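PDB 6ITW: type VI immunity protein Atu4351 from Agrobacterium fabrum, which probably protects the bacterium from a toxic effector of its own type VI secretion system, acting as the immunity partner of an effector-immunity pair. Local coordinates for residues L87-I95 / K164-S172. Numbering follows the deposited sequence.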
loop_
_atom_site.group_PDB
_atom_site.type_symbol
_atom_site.label_atom_id
_atom_site.label_comp_id
_atom_site.label_asym_id
_atom_site.label_seq_id
_atom_site.Cartn_x
_atom_site.Cartn_y
_atom_site.Cartn_z
ATOM N N LEU A 87 -0.654 -5.839 -2.235
ATOM C CA LEU A 87 -1.712 -6.591 -1.567
ATOM C C LEU A 87 -2.934 -5.752 -1.218
ATOM O O LEU A 87 -4.039 -6.303 -1.124
ATOM C CB LEU A 87 -1.183 -7.236 -0.282
ATOM C CG LEU A 87 0.095 -8.064 -0.443
ATOM C CD1 LEU A 87 0.533 -8.621 0.901
ATOM C CD2 LEU A 87 -0.092 -9.183 -1.471
ATOM N N GLY A 88 -2.762 -4.449 -1.010
ATOM C CA GLY A 88 -3.861 -3.561 -0.665
ATOM C C GLY A 88 -3.337 -2.147 -0.551
ATOM O O GLY A 88 -2.130 -1.900 -0.650
ATOM N N PHE A 89 -4.255 -1.201 -0.332
ATOM C CA PHE A 89 -3.797 0.172 -0.142
ATOM C C PHE A 89 -4.755 0.982 0.723
ATOM O O PHE A 89 -5.971 0.762 0.729
ATOM C CB PHE A 89 -3.572 0.891 -1.487
ATOM C CG PHE A 89 -4.598 0.564 -2.553
ATOM C CD1 PHE A 89 -5.763 1.322 -2.678
ATOM C CD2 PHE A 89 -4.370 -0.469 -3.464
ATOM C CE1 PHE A 89 -6.682 1.054 -3.683
ATOM C CE2 PHE A 89 -5.284 -0.743 -4.480
ATOM C CZ PHE A 89 -6.441 0.015 -4.585
ATOM N N SER A 90 -4.179 1.941 1.445
ATOM C CA SER A 90 -4.948 2.946 2.163
ATOM C C SER A 90 -5.885 3.707 1.242
ATOM O O SER A 90 -5.854 3.544 0.013
ATOM C CB SER A 90 -4.013 3.943 2.847
ATOM O OG SER A 90 -3.561 4.916 1.909
ATOM N N ALA A 91 -6.688 4.586 1.842
ATOM C CA ALA A 91 -7.611 5.432 1.106
ATOM C C ALA A 91 -6.909 6.466 0.225
ATOM O O ALA A 91 -7.557 7.061 -0.652
ATOM C CB ALA A 91 -8.525 6.139 2.108
ATOM N N PHE A 92 -5.621 6.718 0.458
ATOM C CA PHE A 92 -4.840 7.666 -0.327
ATOM C C PHE A 92 -3.827 6.971 -1.236
ATOM O O PHE A 92 -2.900 7.616 -1.738
ATOM C CB PHE A 92 -4.138 8.661 0.597
ATOM C CG PHE A 92 -5.077 9.336 1.562
ATOM C CD1 PHE A 92 -5.724 10.514 1.213
ATOM C CD2 PHE A 92 -5.346 8.767 2.798
ATOM C CE1 PHE A 92 -6.616 11.114 2.082
ATOM C CE2 PHE A 92 -6.235 9.374 3.679
ATOM C CZ PHE A 92 -6.868 10.547 3.322
ATOM N N GLY A 93 -3.974 5.671 -1.461
ATOM C CA GLY A 93 -3.120 5.018 -2.435
ATOM C C GLY A 93 -1.797 4.539 -1.890
ATOM O O GLY A 93 -0.907 4.195 -2.669
ATOM N N LYS A 94 -1.637 4.499 -0.571
ATOM C CA LYS A 94 -0.417 3.977 0.039
ATOM C C LYS A 94 -0.507 2.452 0.051
ATOM O O LYS A 94 -1.302 1.875 0.804
ATOM C CB LYS A 94 -0.245 4.547 1.448
ATOM C CG LYS A 94 1.027 4.150 2.191
ATOM C CD LYS A 94 1.176 4.999 3.453
ATOM C CE LYS A 94 2.555 4.891 4.101
ATOM N NZ LYS A 94 2.612 5.577 5.449
ATOM N N ILE A 95 0.329 1.805 -0.761
ATOM C CA ILE A 95 0.237 0.371 -1.031
ATOM C C ILE A 95 0.951 -0.441 0.046
ATOM O O ILE A 95 2.124 -0.195 0.362
ATOM C CB ILE A 95 0.830 0.061 -2.409
ATOM C CG1 ILE A 95 0.013 0.773 -3.492
ATOM C CG2 ILE A 95 0.924 -1.450 -2.620
ATOM C CD1 ILE A 95 0.661 0.729 -4.869
ATOM N N LYS A 164 -18.123 7.254 0.584
ATOM C CA LYS A 164 -17.253 6.097 0.750
ATOM C C LYS A 164 -16.594 5.713 -0.571
ATOM O O LYS A 164 -17.214 5.775 -1.638
ATOM C CB LYS A 164 -18.064 4.924 1.293
ATOM C CG LYS A 164 -17.252 3.706 1.659
ATOM C CD LYS A 164 -18.017 2.817 2.624
ATOM C CE LYS A 164 -19.236 2.184 1.982
ATOM N NZ LYS A 164 -20.001 1.455 3.036
ATOM N N LEU A 165 -15.331 5.303 -0.502
ATOM C CA LEU A 165 -14.679 4.802 -1.707
ATOM C C LEU A 165 -15.298 3.469 -2.131
ATOM O O LEU A 165 -15.591 2.604 -1.295
ATOM C CB LEU A 165 -13.170 4.635 -1.484
ATOM C CG LEU A 165 -12.311 5.893 -1.314
ATOM C CD1 LEU A 165 -10.945 5.506 -0.775
ATOM C CD2 LEU A 165 -12.194 6.694 -2.623
ATOM N N GLN A 166 -15.502 3.318 -3.435
ATOM C CA GLN A 166 -15.780 2.020 -4.034
ATOM C C GLN A 166 -14.484 1.236 -4.240
ATOM O O GLN A 166 -13.408 1.819 -4.443
ATOM C CB GLN A 166 -16.500 2.210 -5.379
ATOM C CG GLN A 166 -17.944 2.708 -5.214
ATOM C CD GLN A 166 -18.413 3.599 -6.361
ATOM O OE1 GLN A 166 -18.145 3.316 -7.535
ATOM N NE2 GLN A 166 -19.119 4.688 -6.020
ATOM N N LEU A 167 -14.591 -0.095 -4.202
ATOM C CA LEU A 167 -13.411 -0.938 -4.383
ATOM C C LEU A 167 -12.718 -0.563 -5.683
ATOM O O LEU A 167 -13.354 -0.478 -6.734
ATOM C CB LEU A 167 -13.784 -2.431 -4.389
ATOM C CG LEU A 167 -12.594 -3.408 -4.313
ATOM C CD1 LEU A 167 -12.055 -3.532 -2.888
ATOM C CD2 LEU A 167 -12.913 -4.787 -4.871
ATOM N N GLY A 168 -11.414 -0.304 -5.605
ATOM C CA GLY A 168 -10.671 0.131 -6.761
ATOM C C GLY A 168 -10.607 1.630 -6.968
ATOM O O GLY A 168 -10.129 2.064 -8.026
ATOM N N GLN A 169 -11.058 2.435 -6.001
ATOM C CA GLN A 169 -10.827 3.878 -6.001
ATOM C C GLN A 169 -9.991 4.318 -4.806
ATOM O O GLN A 169 -9.877 3.601 -3.809
ATOM C CB GLN A 169 -12.125 4.666 -5.939
ATOM C CG GLN A 169 -13.087 4.431 -7.051
ATOM C CD GLN A 169 -14.353 5.210 -6.786
ATOM O OE1 GLN A 169 -14.864 5.218 -5.651
ATOM N NE2 GLN A 169 -14.840 5.912 -7.807
ATOM N N ILE A 170 -9.433 5.536 -4.911
ATOM C CA ILE A 170 -8.728 6.214 -3.821
ATOM C C ILE A 170 -9.100 7.695 -3.862
ATOM O O ILE A 170 -9.634 8.195 -4.851
ATOM C CB ILE A 170 -7.187 6.067 -3.907
ATOM C CG1 ILE A 170 -6.672 6.600 -5.247
ATOM C CG2 ILE A 170 -6.740 4.618 -3.720
ATOM C CD1 ILE A 170 -5.119 6.681 -5.344
ATOM N N TYR A 171 -8.800 8.405 -2.769
ATOM C CA TYR A 171 -8.829 9.868 -2.766
ATOM C C TYR A 171 -7.496 10.386 -3.291
ATOM O O TYR A 171 -6.433 9.967 -2.823
ATOM C CB TYR A 171 -9.078 10.436 -1.369
ATOM C CG TYR A 171 -10.339 9.925 -0.703
ATOM C CD1 TYR A 171 -11.581 10.063 -1.319
ATOM C CD2 TYR A 171 -10.287 9.312 0.552
ATOM C CE1 TYR A 171 -12.740 9.604 -0.702
ATOM C CE2 TYR A 171 -11.452 8.850 1.187
ATOM C CZ TYR A 171 -12.671 9.004 0.548
ATOM O OH TYR A 171 -13.816 8.548 1.158
ATOM N N SER A 172 -7.559 11.298 -4.250
ATOM C CA SER A 172 -6.402 11.783 -4.971
ATOM C C SER A 172 -6.544 13.285 -5.188
ATOM O O SER A 172 -7.658 13.782 -5.401
ATOM C CB SER A 172 -6.282 11.069 -6.328
ATOM O OG SER A 172 -5.106 11.453 -7.039
HETATM O O HOH W 1 -3.757 10.062 -3.178
#
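A91 meets Y171 through a backbone hydrogen bond, the only direct one between 87-95 and 164-172. Y171 N donates to A91 O at 2.8 Å, with a C=O...N angle of 175°, so the donor lies nearly along the C=O axis. I170 CB also lies against A91 O, at 3.4 Å. I170 and F89 pack with their side chains crossed at about a right angle. The methyl CG2 of I170 comes obliquely to the ring, 3.6 Å from F89 CE1. In I170, chi1 57° puts CG1 between the backbone N and the carbonyl carbon, and CD1 at its end reaches G93 CA at 3.9 Å. A193 and M197 of helix 193-200 also touch F89. A91 CB touches L165 CD1 (3.8 Å) and Y171 CD2 (3.9 Å), which lie next to each other on one side of it. L165 CD2 covers one face of the Y171 ring, offset toward its rim, and the hydroxyl bonds to G163 O. Water 1 donates to F92 O and to Y171 O, at 2.7 Å from the latter. The type I turn S90-G93 is braced by S90 OG, which accepts from F92 N in an ST turn and from K94 N. The contact thus joins the hairpin turn of the GAD-like region to strand 169-173 of the Tdi1 C-terminal region. Its chemistry is mainly apolar, with one direct bond and one water bridge satisfying buried backbone groups.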